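Local coordinates for protein-glutamate methylesterase/protein-glutamine glutaminase (Thermotoga maritima, PDB 3SFT) that probably removes methyl groups from methylglutamate residues of chemoreceptors and deamidates specific glutamines, this chain being the catalytic domain of CheB, at residues I9-S15 and P36-H42; S21-I25 and P181-I185; N32-P36 and L189-V193; L61-A66 and G75-P81; L116-E121 and K145-Y149. All coordinates share one frame; numbering follows the deposited sequence.

Interaction 1 of 5, residues I9-S15 and P36-H42; sequences IVVIGSS and PIVVVQH
Val-10, Ile-12 and Ser-14 bind the neighbouring strand 37-41 and its ends through six backbone hydrogen bonds. The strands run parallel, 14° apart. Ile-12 N donates to Val-38 O at 2.7 Å, and Ile-12 O accepts from Val-40 N.

Apolar packing adds to this. The Ile-12 side chain slants across that of Ile-37, its CD1 lying 4.0 Å from Ile-37 CG2. Val-10 and Val-39 share that face. Val-11 and Val-40 face the other way, onto helix 112-123. With helix 18-22 the strands form a beta-alpha-beta unit inside the parallel sheet of the modified doubly wound fold.

The side-chain polar contacts lie at the C-terminal ends. Ser-15 and His-42 are probable catalytic residues, and His-42 NE2 is hydrogen-bonded to Asp-138, as in a catalytic triad. A water in the ring plane of His-42 joins ND1 to Ser-15 OG. A bend at chi2 (70°) folds the amide of Gln-41 toward Ser-14. Ser-14 OG donates to Gln-41 OE1 at 2.7 Å, from above the carbonyl plane. Gln-41 NE2 donates to Ser-15 O at 2.8 Å, nearly straight, and also to His-42 O. A leucine in place of Gln-41 would probably leave Ser-14 OG and Ser-15 O without these mates.

Interaction 2 of 5, residues S21-I25 and P181-I185; sequences SLDMI and PAYKI
Ala-182 CB is the methyl that Ser-21 and Met-24 close around. Ser-21 touches it twice. The carbonyl O of Ser-21 lies 3.8 Å from Ala-182 CB, and Ser-21 CB is only slightly farther off. Met-24 comes from another direction. Its SD and CE both lie 3.9 Å from Ala-182 CB. A bend at chi3 (-111°) turns CE back, which is why sulfur and methyl both meet the alanine. The sulfur also lies at the edge of the Tyr-183 ring, near its plane, with SD 4.3 Å from CD2.

A second apolar group lies deeper. Ile-25 CD1 meets Ile-185 CD1 at 4.1 Å, the two side chains crossing at a slant. Ile-25 CG1 sits 3.5 Å from Ala-182 O, so a carbonyl as well as methyls borders this isoleucine. Ile-185 also packs on Ile-154 of strand 152-156.

Polar groups hold each segment in place through partners beyond the pair. Ser-21 OG is hydrogen-bonded to Glu-156. Tyr-183 OH binds Glu-159, and Ala-182 N binds Thr-160 OG1. The segments themselves meet by van der Waals contact alone. Within 21-25 the chain turns tightly, Met-24 N bonding to Ser-21 O at 3.0 Å.

The contact joins the region of helix 18-22 to the turn between strand 178-180 and helix 185-192. This is layer packing of a doubly wound alpha/beta domain, where elements on one side of the parallel sheet lean on each other.

Interaction 3 of 5, residues N32-P36 and L189-V193; sequences NFPAP and LIELV
Phe-33, Pro-34 and Ala-35 pass the last turn of helix 185-192 with no backbone pairing, Ala-35 CA standing 7.1 Å from Val-193 CA. This is loop-to-helix packing in a doubly wound alpha/beta domain. The loop leads into strand 37-41, and the helix ends the chain.

Phe-33 carries much of the contact. Its CG is anti to the backbone N (chi1 -169°), which extends the ring toward the helix. The ring and Val-193 cross at about a right angle. Phe-33 CE1 comes within 3.5 Å of Val-193 CG2. The adjacent ring atom, CZ, reaches the other methyl, Val-193 CG1, at 3.9 Å. The ring also presents its edge to the helix backbone at Leu-189 O and Ile-190 N. Beside them, Phe-33 CZ is 4.1 Å from Leu-189 CB. Phe-33 also packs against Leu-61.

Val-193 fits among three loop residues. Its CG2 lies next to both the phenylalanine and the proline. Its CG1 lies 4.1 Å from Ala-35 CB. Leu-189 and Val-193 also touch Ile-128 of strand 127-131, so the helix end rests on the sheet as well as on the loop. Val-193 N still bonds to Leu-189 O, at 3.1 Å. The terminal carboxylate stays close to the proline ring, with Val-193 O 3.9 Å from Pro-34 CG.

Interaction 4 of 5, residues L61-A66 and G75-P81; sequences LTVKEA and GFVYIAP
Thr-62 and Phe-76 stand side by side, pointing the same way from two parallel strands. Thr-62 CB lies 3.7 Å from Phe-76 CD1, oblique to the ring. Lys-64 and Tyr-78 form the next pair on that face, with Lys-64 CG beside Tyr-78 CD1. The lysine also slants across to Phe-76, its CD lying 4.1 Å from Phe-76 CD1. Bends at chi3 and chi4 (-67° and -63°) turn its NZ back to Glu-65 O, 2.8 Å away. The same NZ forms salt bridges with Glu-67 and Glu-70.

On the other face Val-63 and Val-77 are aligned, Val-63 CG2 lying 3.8 Å from Val-77 CB. Leu-61 crosses Val-77 at about a right angle, its CD1 3.6 Å from Val-77 CG2. Glu-65 slants across Pro-81, its CG against Pro-81 CB, and its OE1 is hydrogen-bonded to Thr-48.

Five backbone hydrogen bonds fix the register. One is Lys-64 N to Val-77 O at 3.0 Å. Gly-75, just before strand 76-79, has backbone angles that call for glycine.

Strand 62-65 is outermost on this side of the parallel sheet. Helix 48-58 covers the Val-63 and Ile-79 face, strand 37-41 flanks strand 76-79, and Ala-66 touches Leu-86 of strand 85-91.

Interaction 5 of 5, residues L116-E121 and K145-Y149; sequences LDKAAE and KVKFY
The torsions of Asp-117 and Lys-145 bring their charged ends toward each other. The carboxylate carbon of Asp-117 is anti to the backbone N (chi1 174°). Lys-145 is bent at chi2, chi3 and chi4, so its chain curls. Its NZ ends 3.6 Å from Asp-117 OD1, a long salt bridge. The other oxygen, Asp-117 OD2, pairs with Lys-118 NZ at 3.3 Å, on its anti side and well out of the carboxylate plane. One carboxylate is thus shared by two lysines, one from each helix.

Ala-120 fills the middle of the contact. Its CB lies 4.1 Å from Val-146 CA and 3.9 Å from Tyr-149 CD2. A small side chain here lets the helices come close, and Ala-120 CA is 5.2 Å from Val-146 CA. Toward the sheet, Leu-116 CD2 meets Val-146 CG2 at 3.8 Å. Both side chains also rest on Ala-129 of strand 127-131.

Tyr-149, just past the end of helix 140-148, lies along the outer side. Glu-121 CA sits over one face of its ring. The Glu-121 side chain runs beside the ring, its carboxylate plane 21° from that of the ring, and Glu-121 CG is 3.9 Å from Tyr-149 OH.

An asparagine in place of Asp-117 would probably leave Lys-118 and Lys-145 without their shared counter-charge and set the curled lysine free to turn.

Helices 112-123 and 140-148, side by side on one face of a doubly wound sheet, meet through apolar packing near the strands. The Asp-117 to Lys-145 pairing, being long, probably adds only modestly.

In the fold
The five contacts lie in one doubly wound alpha/beta domain built on a parallel sheet. Interaction 1 is nearly central and touches the other four. Interaction 4 continues the same sheet toward its 62-65 edge, its centre about 9 Å away, because strands 37-41 and 76-79 are neighbours. Interactions 1, 4 and 5 follow in series. Interactions 2 and 3 bring the C-terminal part of the chain back to early segments, and each encloses interactions 4 and 5 along the sequence. Interaction 5 packs two helices on the face of the sheet away from interactions 2 and 3; its centre is about 23 Å from that of interaction 2. The probable catalytic serine and histidine sit in interaction 1.

Interaction 1 of 5, residues I9-S15 and P36-H42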
# COMPACT_ATOMS: atom_id res chain seq x y z
N ILE A 9 5.16 -5.60 -7.04
CA ILE A 9 4.96 -4.37 -6.29
C ILE A 9 3.99 -4.63 -5.14
O ILE A 9 3.10 -5.48 -5.24
CB ILE A 9 4.40 -3.23 -7.19
CG1 ILE A 9 4.52 -1.89 -6.45
CG2 ILE A 9 2.95 -3.51 -7.58
CD1 ILE A 9 4.03 -0.71 -7.25
N VAL A 10 4.22 -3.95 -4.03
CA VAL A 10 3.36 -4.09 -2.87
C VAL A 10 2.71 -2.73 -2.60
O VAL A 10 3.40 -1.72 -2.47
CB VAL A 10 4.15 -4.54 -1.63
CG1 VAL A 10 3.22 -4.70 -0.43
CG2 VAL A 10 4.88 -5.86 -1.91
N VAL A 11 1.39 -2.71 -2.61
CA VAL A 11 0.65 -1.49 -2.35
C VAL A 11 -0.14 -1.74 -1.07
O VAL A 11 -0.94 -2.68 -0.99
CB VAL A 11 -0.30 -1.14 -3.51
CG1 VAL A 11 -1.09 0.12 -3.19
CG2 VAL A 11 0.49 -0.96 -4.81
N ILE A 12 0.13 -0.92 -0.06
CA ILE A 12 -0.51 -1.03 1.24
C ILE A 12 -1.46 0.13 1.49
O ILE A 12 -1.10 1.29 1.25
CB ILE A 12 0.54 -1.01 2.38
CG1 ILE A 12 1.62 -2.07 2.12
CG2 ILE A 12 -0.15 -1.24 3.72
CD1 ILE A 12 2.62 -2.23 3.26
N GLY A 13 -2.65 -0.19 1.98
CA GLY A 13 -3.65 0.81 2.29
C GLY A 13 -3.96 0.73 3.77
O GLY A 13 -4.19 -0.36 4.30
N SER A 14 -3.99 1.87 4.45
CA SER A 14 -4.25 1.90 5.88
C SER A 14 -4.88 3.21 6.33
O SER A 14 -4.76 4.24 5.66
CB SER A 14 -2.95 1.68 6.64
OG SER A 14 -1.94 2.58 6.19
N SER A 15 -5.54 3.17 7.49
CA SER A 15 -6.16 4.34 8.05
C SER A 15 -6.00 4.36 9.58
O SER A 15 -4.88 4.51 10.07
CB SER A 15 -7.64 4.42 7.65
OG SER A 15 -8.15 5.71 7.91
N PRO A 36 9.34 -2.80 -4.85
CA PRO A 36 9.10 -1.49 -4.24
C PRO A 36 7.80 -1.55 -3.44
O PRO A 36 6.91 -2.33 -3.77
CB PRO A 36 8.97 -0.57 -5.46
CG PRO A 36 8.49 -1.48 -6.54
CD PRO A 36 9.29 -2.73 -6.31
N ILE A 37 7.73 -0.79 -2.35
CA ILE A 37 6.52 -0.78 -1.52
C ILE A 37 5.91 0.62 -1.52
O ILE A 37 6.62 1.62 -1.38
CB ILE A 37 6.83 -1.21 -0.07
CG1 ILE A 37 7.42 -2.62 -0.06
CG2 ILE A 37 5.56 -1.16 0.78
CD1 ILE A 37 7.83 -3.10 1.31
N VAL A 38 4.60 0.68 -1.72
CA VAL A 38 3.87 1.95 -1.73
C VAL A 38 2.84 1.92 -0.60
O VAL A 38 2.07 0.97 -0.48
CB VAL A 38 3.15 2.17 -3.08
CG1 VAL A 38 2.41 3.50 -3.07
CG2 VAL A 38 4.15 2.14 -4.23
N VAL A 39 2.85 2.95 0.23
CA VAL A 39 1.91 3.02 1.34
C VAL A 39 1.00 4.23 1.23
O VAL A 39 1.47 5.36 1.12
CB VAL A 39 2.66 3.09 2.70
CG1 VAL A 39 1.66 3.24 3.85
CG2 VAL A 39 3.51 1.84 2.91
N VAL A 40 -0.31 3.98 1.24
CA VAL A 40 -1.30 5.04 1.20
C VAL A 40 -2.01 5.01 2.55
O VAL A 40 -2.86 4.16 2.81
CB VAL A 40 -2.35 4.83 0.07
CG1 VAL A 40 -3.36 5.96 0.09
CG2 VAL A 40 -1.66 4.77 -1.30
N GLN A 41 -1.61 5.93 3.42
CA GLN A 41 -2.17 6.05 4.76
C GLN A 41 -3.05 7.29 4.82
O GLN A 41 -2.59 8.39 4.50
CB GLN A 41 -1.01 6.17 5.78
CG GLN A 41 -1.38 6.68 7.18
CD GLN A 41 -2.20 5.69 7.99
OE1 GLN A 41 -1.88 4.51 8.04
NE2 GLN A 41 -3.22 6.19 8.66
N HIS A 42 -4.31 7.11 5.21
CA HIS A 42 -5.26 8.22 5.34
C HIS A 42 -4.77 9.12 6.48
O HIS A 42 -4.52 8.64 7.59
CB HIS A 42 -6.67 7.73 5.70
CG HIS A 42 -7.29 6.84 4.67
ND1 HIS A 42 -8.57 6.34 4.81
CD2 HIS A 42 -6.82 6.36 3.50
CE1 HIS A 42 -8.85 5.58 3.77
NE2 HIS A 42 -7.81 5.58 2.96
O HOH W 1 -6.42 7.54 9.69
O HOH W 2 -10.55 5.82 6.84

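Interaction 2 of 5, residues S21-I25 and P181-I185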
# COMPACT_ATOMS: atom_id res chain seq x y z
N SER A 21 0.25 -0.69 13.00
CA SER A 21 0.38 -1.96 12.30
C SER A 21 1.58 -1.97 11.35
O SER A 21 2.24 -2.99 11.19
CB SER A 21 -0.89 -2.32 11.55
OG SER A 21 -1.90 -2.68 12.47
N LEU A 22 1.86 -0.81 10.75
CA LEU A 22 2.99 -0.68 9.85
C LEU A 22 4.31 -0.89 10.61
O LEU A 22 5.29 -1.37 10.03
CB LEU A 22 2.98 0.70 9.17
CG LEU A 22 1.93 0.86 8.06
CD1 LEU A 22 1.73 2.33 7.74
CD2 LEU A 22 2.36 0.09 6.83
N ASP A 23 4.30 -0.57 11.90
CA ASP A 23 5.48 -0.75 12.76
C ASP A 23 5.83 -2.22 12.89
O ASP A 23 6.97 -2.56 13.18
CB ASP A 23 5.24 -0.19 14.17
CG ASP A 23 5.30 1.32 14.23
OD1 ASP A 23 5.80 1.96 13.27
OD2 ASP A 23 4.85 1.88 15.25
N MET A 24 4.82 -3.08 12.75
CA MET A 24 5.01 -4.53 12.84
C MET A 24 5.36 -5.12 11.47
O MET A 24 5.71 -6.30 11.37
CB MET A 24 3.73 -5.20 13.34
CG MET A 24 3.28 -4.82 14.74
SD MET A 24 1.82 -5.79 15.26
CE MET A 24 0.57 -4.51 15.29
N ILE A 25 5.27 -4.30 10.42
CA ILE A 25 5.54 -4.77 9.06
C ILE A 25 6.82 -4.26 8.42
O ILE A 25 7.75 -5.02 8.17
CB ILE A 25 4.35 -4.42 8.12
CG1 ILE A 25 3.04 -4.95 8.69
CG2 ILE A 25 4.59 -5.01 6.73
CD1 ILE A 25 1.82 -4.55 7.88
N PRO A 181 -2.41 -11.44 10.89
CA PRO A 181 -2.17 -10.37 11.86
C PRO A 181 -0.95 -9.63 11.31
O PRO A 181 -0.14 -10.22 10.60
CB PRO A 181 -1.88 -11.13 13.15
CG PRO A 181 -1.35 -12.45 12.68
CD PRO A 181 -2.26 -12.77 11.52
N ALA A 182 -0.86 -8.34 11.58
CA ALA A 182 0.23 -7.51 11.07
C ALA A 182 1.63 -8.11 11.13
O ALA A 182 2.37 -8.06 10.15
CB ALA A 182 0.22 -6.14 11.73
N TYR A 183 1.99 -8.70 12.27
CA TYR A 183 3.31 -9.30 12.45
C TYR A 183 3.63 -10.48 11.52
O TYR A 183 4.81 -10.79 11.30
CB TYR A 183 3.55 -9.67 13.92
CG TYR A 183 2.52 -10.60 14.54
CD1 TYR A 183 2.63 -11.98 14.40
CD2 TYR A 183 1.45 -10.09 15.27
CE1 TYR A 183 1.69 -12.84 14.98
CE2 TYR A 183 0.51 -10.93 15.86
CZ TYR A 183 0.64 -12.31 15.71
OH TYR A 183 -0.28 -13.15 16.28
N LYS A 184 2.61 -11.16 11.00
CA LYS A 184 2.85 -12.28 10.09
C LYS A 184 2.88 -11.84 8.63
O LYS A 184 3.24 -12.61 7.74
CB LYS A 184 1.81 -13.38 10.28
CG LYS A 184 2.13 -14.34 11.43
CD LYS A 184 1.16 -15.51 11.45
CE LYS A 184 1.52 -16.53 12.54
NZ LYS A 184 2.82 -17.21 12.27
N ILE A 185 2.48 -10.59 8.38
CA ILE A 185 2.45 -10.04 7.03
C ILE A 185 3.84 -9.92 6.38
O ILE A 185 4.00 -10.28 5.22
CB ILE A 185 1.68 -8.68 6.99
CG1 ILE A 185 0.21 -8.92 7.36
CG2 ILE A 185 1.79 -8.02 5.62
CD1 ILE A 185 -0.70 -7.71 7.15

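Interaction 3 of 5, residues N32-P36 and L189-V193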
# COMPACT_ATOMS: atom_id res chain seq x y z
N ASN A 32 17.35 -5.53 1.18
CA ASN A 32 17.34 -5.98 -0.21
C ASN A 32 15.99 -6.52 -0.73
O ASN A 32 15.96 -7.28 -1.69
CB ASN A 32 18.44 -7.04 -0.43
CG ASN A 32 18.16 -8.35 0.30
OD1 ASN A 32 17.18 -8.47 1.04
ND2 ASN A 32 19.03 -9.33 0.09
N PHE A 33 14.89 -6.14 -0.07
CA PHE A 33 13.55 -6.57 -0.49
C PHE A 33 13.44 -6.15 -1.96
O PHE A 33 13.49 -4.96 -2.27
CB PHE A 33 12.48 -5.89 0.37
CG PHE A 33 11.11 -6.46 0.19
CD1 PHE A 33 10.80 -7.72 0.68
CD2 PHE A 33 10.12 -5.74 -0.47
CE1 PHE A 33 9.53 -8.26 0.51
CE2 PHE A 33 8.85 -6.27 -0.64
CZ PHE A 33 8.55 -7.53 -0.15
N PRO A 34 13.29 -7.12 -2.87
CA PRO A 34 13.18 -6.97 -4.33
C PRO A 34 11.99 -6.24 -4.96
O PRO A 34 11.98 -6.01 -6.17
CB PRO A 34 13.26 -8.42 -4.81
CG PRO A 34 12.52 -9.15 -3.75
CD PRO A 34 13.10 -8.53 -2.48
N ALA A 35 10.99 -5.88 -4.16
CA ALA A 35 9.83 -5.19 -4.71
C ALA A 35 9.61 -3.84 -4.05
O ALA A 35 9.73 -3.72 -2.84
CB ALA A 35 8.58 -6.04 -4.57
N PRO A 36 9.34 -2.80 -4.85
CA PRO A 36 9.10 -1.49 -4.24
C PRO A 36 7.80 -1.55 -3.44
O PRO A 36 6.91 -2.33 -3.77
CB PRO A 36 8.97 -0.57 -5.46
CG PRO A 36 8.49 -1.48 -6.54
CD PRO A 36 9.29 -2.73 -6.31
N LEU A 189 5.02 -11.64 2.87
CA LEU A 189 5.53 -10.83 1.76
C LEU A 189 6.87 -11.37 1.28
O LEU A 189 7.10 -11.49 0.08
CB LEU A 189 5.67 -9.35 2.17
CG LEU A 189 4.36 -8.57 2.38
CD1 LEU A 189 4.66 -7.12 2.77
CD2 LEU A 189 3.52 -8.63 1.11
N ILE A 190 7.74 -11.71 2.23
CA ILE A 190 9.06 -12.25 1.91
C ILE A 190 8.97 -13.54 1.10
O ILE A 190 9.79 -13.77 0.21
CB ILE A 190 9.91 -12.46 3.20
CG1 ILE A 190 10.31 -11.10 3.78
CG2 ILE A 190 11.17 -13.29 2.91
CD1 ILE A 190 10.92 -11.18 5.15
N GLU A 191 7.97 -14.37 1.37
CA GLU A 191 7.84 -15.61 0.61
C GLU A 191 7.05 -15.48 -0.70
O GLU A 191 7.16 -16.34 -1.57
CB GLU A 191 7.33 -16.77 1.48
CG GLU A 191 6.05 -16.52 2.24
CD GLU A 191 5.66 -17.70 3.13
OE1 GLU A 191 6.47 -18.10 3.99
OE2 GLU A 191 4.54 -18.23 2.97
N LEU A 192 6.31 -14.39 -0.86
CA LEU A 192 5.55 -14.18 -2.09
C LEU A 192 6.38 -13.54 -3.19
O LEU A 192 6.15 -13.80 -4.37
CB LEU A 192 4.30 -13.33 -1.84
CG LEU A 192 3.15 -13.91 -0.99
CD1 LEU A 192 2.03 -12.90 -0.95
CD2 LEU A 192 2.66 -15.22 -1.57
N VAL A 193 7.34 -12.70 -2.81
CA VAL A 193 8.20 -12.04 -3.80
C VAL A 193 9.40 -12.90 -4.22
O VAL A 193 10.57 -12.48 -4.04
CB VAL A 193 8.65 -10.62 -3.31
CG1 VAL A 193 7.45 -9.70 -3.20
CG2 VAL A 193 9.36 -10.71 -1.98
OXT VAL A 193 9.17 -14.01 -4.74

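Interaction 4 of 5, residues L61-A66 and G75-P81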
# COMPACT_ATOMS: atom_id res chain seq x y z
N LEU A 61 14.97 -0.66 5.08
CA LEU A 61 14.54 -0.11 3.80
C LEU A 61 14.51 1.41 3.92
O LEU A 61 14.35 1.94 5.02
CB LEU A 61 13.13 -0.60 3.44
CG LEU A 61 12.92 -2.08 3.09
CD1 LEU A 61 11.44 -2.42 3.09
CD2 LEU A 61 13.53 -2.38 1.72
N THR A 62 14.68 2.11 2.81
CA THR A 62 14.65 3.56 2.83
C THR A 62 13.20 4.03 2.68
O THR A 62 12.57 3.79 1.64
CB THR A 62 15.51 4.17 1.70
OG1 THR A 62 16.86 3.72 1.86
CG2 THR A 62 15.48 5.69 1.76
N VAL A 63 12.68 4.66 3.72
CA VAL A 63 11.31 5.15 3.71
C VAL A 63 11.26 6.65 3.48
O VAL A 63 11.88 7.43 4.21
CB VAL A 63 10.58 4.82 5.04
CG1 VAL A 63 9.11 5.21 4.94
CG2 VAL A 63 10.72 3.33 5.37
N LYS A 64 10.50 7.05 2.47
CA LYS A 64 10.37 8.46 2.13
C LYS A 64 9.01 8.73 1.54
O LYS A 64 8.25 7.80 1.25
CB LYS A 64 11.45 8.85 1.10
CG LYS A 64 11.30 8.16 -0.26
CD LYS A 64 12.46 8.48 -1.21
CE LYS A 64 12.46 9.94 -1.62
NZ LYS A 64 11.23 10.28 -2.39
N GLU A 65 8.71 10.00 1.35
CA GLU A 65 7.45 10.43 0.77
C GLU A 65 7.59 10.28 -0.75
O GLU A 65 8.66 10.54 -1.30
CB GLU A 65 7.21 11.89 1.15
CG GLU A 65 5.76 12.32 1.17
CD GLU A 65 5.52 13.57 2.01
OE1 GLU A 65 4.54 13.56 2.79
OE2 GLU A 65 6.29 14.54 1.89
N ALA A 66 6.54 9.81 -1.41
CA ALA A 66 6.57 9.65 -2.86
C ALA A 66 6.57 11.03 -3.50
O ALA A 66 5.87 11.93 -3.03
CB ALA A 66 5.37 8.86 -3.35
N GLY A 75 13.70 -1.60 -2.68
CA GLY A 75 14.53 -1.15 -1.58
C GLY A 75 13.99 0.12 -0.94
O GLY A 75 14.57 0.63 0.01
N PHE A 76 12.88 0.63 -1.47
CA PHE A 76 12.25 1.84 -0.95
C PHE A 76 10.79 1.60 -0.55
O PHE A 76 10.12 0.71 -1.09
CB PHE A 76 12.25 2.95 -2.01
CG PHE A 76 13.61 3.52 -2.30
CD1 PHE A 76 14.04 4.68 -1.66
CD2 PHE A 76 14.45 2.92 -3.23
CE1 PHE A 76 15.28 5.24 -1.95
CE2 PHE A 76 15.70 3.47 -3.54
CZ PHE A 76 16.12 4.63 -2.89
N VAL A 77 10.32 2.41 0.39
CA VAL A 77 8.94 2.37 0.86
C VAL A 77 8.48 3.81 0.69
O VAL A 77 9.04 4.73 1.29
CB VAL A 77 8.86 1.92 2.34
CG1 VAL A 77 7.41 1.92 2.83
CG2 VAL A 77 9.45 0.53 2.50
N TYR A 78 7.51 4.01 -0.20
CA TYR A 78 7.00 5.35 -0.49
C TYR A 78 5.66 5.65 0.18
O TYR A 78 4.69 4.92 0.01
CB TYR A 78 6.86 5.53 -2.00
CG TYR A 78 8.10 5.21 -2.79
CD1 TYR A 78 9.08 6.18 -3.02
CD2 TYR A 78 8.30 3.94 -3.34
CE1 TYR A 78 10.22 5.89 -3.77
CE2 TYR A 78 9.43 3.64 -4.09
CZ TYR A 78 10.39 4.62 -4.30
OH TYR A 78 11.50 4.33 -5.04
N ILE A 79 5.62 6.74 0.94
CA ILE A 79 4.40 7.17 1.63
C ILE A 79 3.71 8.21 0.75
O ILE A 79 4.34 9.19 0.34
CB ILE A 79 4.72 7.82 3.00
CG1 ILE A 79 5.57 6.90 3.88
CG2 ILE A 79 3.44 8.22 3.71
CD1 ILE A 79 5.03 5.49 4.06
N ALA A 80 2.44 7.99 0.43
CA ALA A 80 1.70 8.94 -0.40
C ALA A 80 1.53 10.28 0.31
O ALA A 80 1.12 10.33 1.46
CB ALA A 80 0.34 8.35 -0.79
N PRO A 81 1.89 11.40 -0.35
CA PRO A 81 1.76 12.73 0.24
C PRO A 81 0.30 13.19 0.22
O PRO A 81 -0.51 12.67 -0.56
CB PRO A 81 2.64 13.59 -0.68
CG PRO A 81 2.43 12.96 -2.01
CD PRO A 81 2.53 11.48 -1.68

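Interaction 5 of 5, residues L116-E121 and K145-Y149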
# COMPACT_ATOMS: atom_id res chain seq x y z
N LEU A 116 -4.04 1.51 -6.30
CA LEU A 116 -4.19 0.10 -6.67
C LEU A 116 -4.70 -0.06 -8.09
O LEU A 116 -4.30 -0.98 -8.80
CB LEU A 116 -5.10 -0.61 -5.68
CG LEU A 116 -4.46 -0.94 -4.33
CD1 LEU A 116 -5.51 -1.23 -3.27
CD2 LEU A 116 -3.54 -2.12 -4.50
N ASP A 117 -5.60 0.83 -8.50
CA ASP A 117 -6.15 0.80 -9.85
C ASP A 117 -4.99 0.93 -10.84
O ASP A 117 -4.86 0.14 -11.77
CB ASP A 117 -7.14 1.96 -10.04
CG ASP A 117 -7.65 2.07 -11.48
OD1 ASP A 117 -7.93 1.02 -12.11
OD2 ASP A 117 -7.78 3.21 -11.97
N LYS A 118 -4.14 1.93 -10.60
CA LYS A 118 -2.99 2.16 -11.46
C LYS A 118 -1.97 1.03 -11.37
O LYS A 118 -1.55 0.51 -12.40
CB LYS A 118 -2.34 3.51 -11.14
CG LYS A 118 -3.23 4.70 -11.44
CD LYS A 118 -3.77 4.62 -12.87
CE LYS A 118 -4.70 5.78 -13.19
NZ LYS A 118 -5.85 5.83 -12.25
N ALA A 119 -1.60 0.62 -10.15
CA ALA A 119 -0.62 -0.45 -9.97
C ALA A 119 -1.03 -1.77 -10.61
O ALA A 119 -0.23 -2.40 -11.30
CB ALA A 119 -0.32 -0.67 -8.49
N ALA A 120 -2.28 -2.17 -10.40
CA ALA A 120 -2.81 -3.41 -10.95
C ALA A 120 -2.75 -3.45 -12.47
O ALA A 120 -2.38 -4.47 -13.06
CB ALA A 120 -4.23 -3.62 -10.48
N GLU A 121 -3.11 -2.35 -13.11
CA GLU A 121 -3.11 -2.26 -14.56
C GLU A 121 -1.69 -2.42 -15.14
O GLU A 121 -1.52 -2.96 -16.23
CB GLU A 121 -3.71 -0.93 -14.99
CG GLU A 121 -4.43 -0.96 -16.32
CD GLU A 121 -5.34 0.24 -16.53
OE1 GLU A 121 -5.98 0.69 -15.55
OE2 GLU A 121 -5.43 0.74 -17.67
N LYS A 145 -9.82 -4.83 -8.45
CA LYS A 145 -8.94 -4.65 -9.61
C LYS A 145 -7.74 -5.59 -9.57
O LYS A 145 -7.40 -6.21 -10.58
CB LYS A 145 -8.47 -3.20 -9.71
CG LYS A 145 -9.22 -2.35 -10.74
CD LYS A 145 -10.63 -1.96 -10.27
CE LYS A 145 -10.61 -0.97 -9.11
NZ LYS A 145 -10.37 0.45 -9.52
N VAL A 146 -7.11 -5.68 -8.40
CA VAL A 146 -5.95 -6.54 -8.21
C VAL A 146 -6.30 -7.98 -8.56
O VAL A 146 -5.59 -8.63 -9.32
CB VAL A 146 -5.41 -6.45 -6.76
CG1 VAL A 146 -4.33 -7.51 -6.51
CG2 VAL A 146 -4.83 -5.07 -6.50
N LYS A 147 -7.42 -8.47 -8.02
CA LYS A 147 -7.84 -9.83 -8.30
C LYS A 147 -8.23 -10.01 -9.77
O LYS A 147 -7.93 -11.04 -10.37
CB LYS A 147 -9.00 -10.26 -7.39
CG LYS A 147 -8.64 -10.34 -5.90
CD LYS A 147 -7.37 -11.15 -5.64
CE LYS A 147 -7.44 -12.54 -6.25
NZ LYS A 147 -6.20 -13.30 -5.96
N PHE A 148 -8.88 -9.00 -10.34
CA PHE A 148 -9.29 -9.04 -11.75
C PHE A 148 -8.07 -9.28 -12.65
O PHE A 148 -8.18 -9.93 -13.69
CB PHE A 148 -9.99 -7.72 -12.14
CG PHE A 148 -10.49 -7.69 -13.56
CD1 PHE A 148 -11.72 -8.26 -13.89
CD2 PHE A 148 -9.73 -7.09 -14.57
CE1 PHE A 148 -12.18 -8.23 -15.21
CE2 PHE A 148 -10.18 -7.06 -15.89
CZ PHE A 148 -11.42 -7.64 -16.21
N TYR A 149 -6.91 -8.77 -12.24
CA TYR A 149 -5.67 -8.93 -13.00
C TYR A 149 -4.79 -10.09 -12.53
O TYR A 149 -3.62 -10.19 -12.92
CB TYR A 149 -4.88 -7.62 -13.01
CG TYR A 149 -5.45 -6.59 -13.95
CD1 TYR A 149 -5.47 -6.81 -15.33
CD2 TYR A 149 -5.99 -5.40 -13.46
CE1 TYR A 149 -6.01 -5.87 -16.20
CE2 TYR A 149 -6.53 -4.45 -14.33
CZ TYR A 149 -6.54 -4.69 -15.69
OH TYR A 149 -7.07 -3.76 -16.56